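PDB 1J1I: meta cleavage compound hydrolase from Janthinobacterium, which catalyses the hydrolytic cleavage of a carbon-carbon bond in the meta-cleavage product formed during carbazole degradation, probably releasing anthranilate. Local coordinates for residues F158-V164 with I182-Y186; T28-E32 with A49-G53. All blocks are in the same frame, centred on the assembly; numbering follows the deposited sequence.

Contact 1: residues F158-V164 with I182-Y186; sequences FTREGMV and INSRY
Residues 160-164 form the first turn of helix 160-170, and 182-186 lie inside helix 179-190; the axes of these two short helical segments approach to 9.8 Å with an angle of 115° between their N-to-C directions. Backbones come nearest at Arg160 and Tyr186 (CA to CA 6.2 Å) and at Val164 and Ile182 (CA to CA 6.7 Å). Ahead of the helix, Phe158 adopts a positive phi (61°/43°) and Thr159 is extended at the N-cap, where its p rotamer brings OG1 to Gly162 N at 2.8 Å; the same OG1 is hydrogen-bonded to Asp157. Tyr186 (chi1 t) extends along the incoming backbone, and its OH donates to Phe158 O at 3.1 Å. Arg160 N faces its ring, and Arg160 CB makes a CH-pi contact 4.3 Å from the Tyr186 ring centroid, 11° off the normal. Arg160 is all-trans through chi3, which carries the guanidinium to Asn183 OD1, reached by NE at 2.7 Å and NH2 at 2.9 Å; one guanidinium face rests on Ile182 CG2. Beside this polar edge, Ile182 CG2 meets Val164 CG2 at 4.0 Å and Met163 CG at 4.3 Å; deeper, Met163 SD lies 3.2 Å from Arg185 CD. This is helix-helix packing in the cap region that alpha/beta hydrolases insert after the sixth strand of the core, with the Arg185 side chain about 8 Å from that of Ser114, the probable nucleophile. Arg160 has a long, weak ion pair with Asp179, but between the segments it meets a neutral amide oxygen and Tyr186 a backbone carbonyl, so no salt bridge joins them.

Contact 2: residues T28-E32 with A49-G53; sequences TRYLE and AESEG
Strand 28-32 is extended throughout, with phi between -101° and -143°, and it faces the start of helix 51-55 across a gap bridged by side chains; the nearest CA atoms, those of Leu31 and Ser51, are 7.1 Å apart. Arg29 and Leu31 direct their CA-to-CB bonds toward 49-53, and Tyr30 between them points away. The charged part of the contact is a buried salt bridge, Arg29 NH1 to Glu50 OE1 at 3.0 Å, with an N-H...acceptor angle of 159°. Arg29 reaches it with chi1 t, chi2 at -115° between wells and chi3 t, and its guanidinium is shared with Glu18 and Asp72, which form further salt bridges. Glu52 OE1 is 4.3 Å from Arg29 NH2, beyond salt-bridge range, and the other oxygen of Glu52 is bound by Tyr16 OH. Capping uses the same carboxylate: Glu50 is the N-cap residue, extended at -160°/177°, and chi1 p with chi2 p folds it back so that OE1 accepts from Glu52 N at 2.9 Å and OE2 from Gly53 N at 2.7 Å. In the alpha/beta hydrolase fold, strand 26-33 is the antiparallel strand next to the edge, between 17-23 and 67-71; the capped helix follows the loop after strand 38-42, and Tyr188 of helix 179-190 packs on Glu50 and Glu52. Leu31 (chi1 m) adds van der Waals packing: its CD2 lies 3.8 Å from Ser51 CB, 4.1 Å from Glu52 CB and 3.6 Å from the backbone at Glu52 N. Ser51 OG, meanwhile, is hydrogen-bonded to Asp72 OD1 beyond the end of strand 67-71.

From the N terminus, the chain first passes through 28-32 in the antiparallel strand beside the edge strand 17-23, continues through strand 38-42, and closes contact 2 at 49-53, after a loop of 16 residues. It then builds much of the remaining parallel core before helix 160-170 begins and contact 1 closes a second short loop, of 17 residues, at 182-186. The two loops follow one another in series, neither nesting nor crossing, with centres 18 Å apart. They nevertheless meet in space: Arg185 NH2 lies 3.9 Å from Ala49 CB, a packing contact that joins helix 179-190 of the cap to the loop that carries Ala49.

Contact 1: residues F158-V164 with I182-Y186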
loop_
_atom_site.group_PDB
_atom_site.type_symbol
_atom_site.label_atom_id
_atom_site.label_comp_id
_atom_site.label_asym_id
_atom_site.label_seq_id
_atom_site.Cartn_x
_atom_site.Cartn_y
_atom_site.Cartn_z
ATOM N N PHE A 158 32.377 -14.766 0.829
ATOM C CA PHE A 158 32.312 -15.518 -0.422
ATOM C C PHE A 158 32.342 -17.039 -0.298
ATOM O O PHE A 158 33.021 -17.723 -1.065
ATOM C CB PHE A 158 33.415 -15.057 -1.379
ATOM C CG PHE A 158 33.225 -13.658 -1.883
ATOM C CD1 PHE A 158 33.524 -12.565 -1.075
ATOM C CD2 PHE A 158 32.713 -13.429 -3.156
ATOM C CE1 PHE A 158 33.319 -11.265 -1.528
ATOM C CE2 PHE A 158 32.503 -12.134 -3.619
ATOM C CZ PHE A 158 32.806 -11.050 -2.802
ATOM N N THR A 159 31.599 -17.561 0.671
ATOM C CA THR A 159 31.492 -18.998 0.878
ATOM C C THR A 159 30.013 -19.305 0.685
ATOM O O THR A 159 29.175 -18.415 0.845
ATOM C CB THR A 159 31.904 -19.410 2.309
ATOM O OG1 THR A 159 31.068 -18.740 3.262
ATOM C CG2 THR A 159 33.364 -19.057 2.570
ATOM N N ARG A 160 29.678 -20.541 0.330
ATOM C CA ARG A 160 28.275 -20.877 0.137
ATOM C C ARG A 160 27.518 -20.640 1.436
ATOM O O ARG A 160 26.413 -20.098 1.430
ATOM C CB ARG A 160 28.102 -22.332 -0.296
ATOM C CG ARG A 160 26.656 -22.662 -0.633
ATOM C CD ARG A 160 26.475 -24.102 -1.062
ATOM N NE ARG A 160 25.119 -24.349 -1.547
ATOM C CZ ARG A 160 24.019 -24.210 -0.812
ATOM N NH1 ARG A 160 24.105 -23.823 0.456
ATOM N NH2 ARG A 160 22.831 -24.456 -1.347
ATOM N N GLU A 161 28.118 -21.047 2.551
ATOM C CA GLU A 161 27.495 -20.860 3.854
ATOM C C GLU A 161 27.350 -19.382 4.198
ATOM O O GLU A 161 26.382 -18.980 4.841
ATOM C CB GLU A 161 28.303 -21.571 4.941
ATOM C CG GLU A 161 27.825 -22.983 5.214
ATOM C CD GLU A 161 26.366 -23.020 5.629
ATOM O OE1 GLU A 161 26.012 -22.352 6.624
ATOM O OE2 GLU A 161 25.571 -23.716 4.960
ATOM N N GLY A 162 28.315 -18.576 3.771
ATOM C CA GLY A 162 28.246 -17.153 4.040
ATOM C C GLY A 162 27.051 -16.558 3.320
ATOM O O GLY A 162 26.412 -15.632 3.816
ATOM N N MET A 163 26.751 -17.103 2.145
ATOM C CA MET A 163 25.628 -16.645 1.335
ATOM C C MET A 163 24.313 -17.038 2.005
ATOM O O MET A 163 23.337 -16.291 1.958
ATOM C CB MET A 163 25.701 -17.261 -0.065
ATOM C CG MET A 163 24.676 -16.706 -1.044
ATOM S SD MET A 163 24.817 -14.914 -1.239
ATOM C CE MET A 163 26.210 -14.796 -2.383
ATOM N N VAL A 164 24.290 -18.217 2.619
ATOM C CA VAL A 164 23.094 -18.686 3.306
ATOM C C VAL A 164 22.801 -17.762 4.480
ATOM O O VAL A 164 21.659 -17.345 4.686
ATOM C CB VAL A 164 23.266 -20.124 3.841
ATOM C CG1 VAL A 164 22.088 -20.486 4.736
ATOM C CG2 VAL A 164 23.356 -21.105 2.684
ATOM N N ILE A 182 20.197 -20.235 -3.732
ATOM C CA ILE A 182 21.471 -19.956 -3.083
ATOM C C ILE A 182 22.630 -20.281 -4.028
ATOM O O ILE A 182 23.555 -19.481 -4.184
ATOM C CB ILE A 182 21.639 -20.788 -1.787
ATOM C CG1 ILE A 182 20.663 -20.292 -0.719
ATOM C CG2 ILE A 182 23.077 -20.687 -1.278
ATOM C CD1 ILE A 182 20.937 -18.869 -0.247
ATOM N N ASN A 183 22.575 -21.451 -4.659
ATOM C CA ASN A 183 23.635 -21.867 -5.577
ATOM C C ASN A 183 23.771 -20.907 -6.749
ATOM O O ASN A 183 24.881 -20.557 -7.146
ATOM C CB ASN A 183 23.372 -23.279 -6.113
ATOM C CG ASN A 183 23.251 -24.310 -5.009
ATOM O OD1 ASN A 183 23.941 -24.233 -3.994
ATOM N ND2 ASN A 183 22.378 -25.290 -5.209
ATOM N N SER A 184 22.639 -20.490 -7.305
ATOM C CA SER A 184 22.640 -19.570 -8.435
ATOM C C SER A 184 23.315 -18.251 -8.061
ATOM O O SER A 184 24.188 -17.766 -8.782
ATOM C CB SER A 184 21.205 -19.314 -8.902
ATOM O OG SER A 184 21.177 -18.487 -10.051
ATOM N N ARG A 185 22.915 -17.676 -6.928
ATOM C CA ARG A 185 23.494 -16.414 -6.474
ATOM C C ARG A 185 24.972 -16.575 -6.140
ATOM O O ARG A 185 25.785 -15.704 -6.443
ATOM C CB ARG A 185 22.741 -15.880 -5.245
ATOM C CG ARG A 185 23.408 -14.667 -4.595
ATOM C CD ARG A 185 22.623 -14.146 -3.394
ATOM N NE ARG A 185 21.559 -13.227 -3.778
ATOM C CZ ARG A 185 21.598 -11.909 -3.592
ATOM N NH1 ARG A 185 22.650 -11.341 -3.020
ATOM N NH2 ARG A 185 20.583 -11.159 -3.989
ATOM N N TYR A 186 25.317 -17.693 -5.512
ATOM C CA TYR A 186 26.704 -17.952 -5.151
ATOM C C TYR A 186 27.567 -18.077 -6.406
ATOM O O TYR A 186 28.703 -17.605 -6.437
ATOM C CB TYR A 186 26.811 -19.238 -4.325
ATOM C CG TYR A 186 28.216 -19.524 -3.851
ATOM C CD1 TYR A 186 28.904 -18.600 -3.066
ATOM C CD2 TYR A 186 28.868 -20.705 -4.201
ATOM C CE1 TYR A 186 30.202 -18.840 -2.644
ATOM C CE2 TYR A 186 30.173 -20.955 -3.781
ATOM C CZ TYR A 186 30.832 -20.016 -3.003
ATOM O OH TYR A 186 32.123 -20.244 -2.584
#

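Contact 2: residues T28-E32 with A49-G53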
loop_
_atom_site.group_PDB
_atom_site.type_symbol
_atom_site.label_atom_id
_atom_site.label_comp_id
_atom_site.label_asym_id
_atom_site.label_seq_id
_atom_site.Cartn_x
_atom_site.Cartn_y
_atom_site.Cartn_z
ATOM N N THR A 28 24.869 -4.754 -22.191
ATOM C CA THR A 28 23.995 -4.984 -21.050
ATOM C C THR A 28 23.084 -6.184 -21.240
ATOM O O THR A 28 22.524 -6.388 -22.316
ATOM C CB THR A 28 23.133 -3.728 -20.796
ATOM O OG1 THR A 28 23.989 -2.582 -20.719
ATOM C CG2 THR A 28 22.349 -3.858 -19.495
ATOM N N ARG A 29 22.945 -6.977 -20.185
ATOM C CA ARG A 29 22.100 -8.160 -20.216
ATOM C C ARG A 29 20.772 -7.890 -19.533
ATOM O O ARG A 29 20.727 -7.282 -18.462
ATOM C CB ARG A 29 22.796 -9.323 -19.503
ATOM C CG ARG A 29 21.950 -10.586 -19.374
ATOM C CD ARG A 29 21.642 -10.888 -17.917
ATOM N NE ARG A 29 21.127 -12.242 -17.740
ATOM C CZ ARG A 29 21.024 -12.853 -16.565
ATOM N NH1 ARG A 29 21.400 -12.230 -15.454
ATOM N NH2 ARG A 29 20.560 -14.093 -16.502
ATOM N N TYR A 30 19.689 -8.338 -20.156
ATOM C CA TYR A 30 18.374 -8.174 -19.567
ATOM C C TYR A 30 17.494 -9.383 -19.830
ATOM O O TYR A 30 17.784 -10.202 -20.703
ATOM C CB TYR A 30 17.678 -6.901 -20.081
ATOM C CG TYR A 30 17.399 -6.831 -21.570
ATOM C CD1 TYR A 30 18.404 -6.490 -22.479
ATOM C CD2 TYR A 30 16.108 -7.034 -22.067
ATOM C CE1 TYR A 30 18.129 -6.343 -23.848
ATOM C CE2 TYR A 30 15.822 -6.894 -23.428
ATOM C CZ TYR A 30 16.838 -6.545 -24.311
ATOM O OH TYR A 30 16.554 -6.380 -25.651
ATOM N N LEU A 31 16.433 -9.494 -19.042
ATOM C CA LEU A 31 15.461 -10.568 -19.172
ATOM C C LEU A 31 14.190 -9.898 -19.675
ATOM O O LEU A 31 13.829 -8.819 -19.206
ATOM C CB LEU A 31 15.204 -11.217 -17.810
ATOM C CG LEU A 31 16.103 -12.346 -17.296
ATOM C CD1 LEU A 31 17.530 -12.184 -17.765
ATOM C CD2 LEU A 31 16.013 -12.378 -15.781
ATOM N N GLU A 32 13.512 -10.523 -20.628
ATOM C CA GLU A 32 12.292 -9.936 -21.161
ATOM C C GLU A 32 11.138 -10.921 -21.260
ATOM O O GLU A 32 11.330 -12.098 -21.570
ATOM C CB GLU A 32 12.565 -9.313 -22.531
ATOM C CG GLU A 32 11.308 -8.887 -23.267
ATOM C CD GLU A 32 11.612 -8.094 -24.519
ATOM O OE1 GLU A 32 12.698 -8.300 -25.104
ATOM O OE2 GLU A 32 10.762 -7.278 -24.925
ATOM N N ALA A 49 24.262 -10.569 -6.961
ATOM C CA ALA A 49 22.911 -10.081 -7.204
ATOM C C ALA A 49 22.741 -9.753 -8.679
ATOM O O ALA A 49 23.591 -9.098 -9.286
ATOM C CB ALA A 49 22.628 -8.847 -6.356
ATOM N N GLU A 50 21.646 -10.234 -9.255
ATOM C CA GLU A 50 21.337 -9.985 -10.658
ATOM C C GLU A 50 19.851 -10.215 -10.928
ATOM O O GLU A 50 19.101 -10.623 -10.037
ATOM C CB GLU A 50 22.229 -10.842 -11.576
ATOM C CG GLU A 50 22.313 -12.323 -11.230
ATOM C CD GLU A 50 21.034 -13.069 -11.546
ATOM O OE1 GLU A 50 20.645 -13.106 -12.734
ATOM O OE2 GLU A 50 20.417 -13.614 -10.608
ATOM N N SER A 51 19.435 -9.956 -12.161
ATOM C CA SER A 51 18.035 -10.049 -12.552
ATOM C C SER A 51 17.251 -11.341 -12.334
ATOM O O SER A 51 16.113 -11.296 -11.867
ATOM C CB SER A 51 17.896 -9.622 -14.016
ATOM O OG SER A 51 18.357 -8.291 -14.189
ATOM N N GLU A 52 17.831 -12.486 -12.676
ATOM C CA GLU A 52 17.108 -13.744 -12.522
ATOM C C GLU A 52 16.801 -14.063 -11.060
ATOM O O GLU A 52 15.652 -14.337 -10.708
ATOM C CB GLU A 52 17.899 -14.884 -13.171
ATOM C CG GLU A 52 17.171 -16.215 -13.238
ATOM C CD GLU A 52 17.820 -17.168 -14.231
ATOM O OE1 GLU A 52 19.053 -17.366 -14.154
ATOM O OE2 GLU A 52 17.095 -17.716 -15.089
ATOM N N GLY A 53 17.823 -14.014 -10.212
ATOM C CA GLY A 53 17.635 -14.313 -8.802
ATOM C C GLY A 53 16.715 -13.333 -8.091
ATOM O O GLY A 53 15.990 -13.705 -7.168
#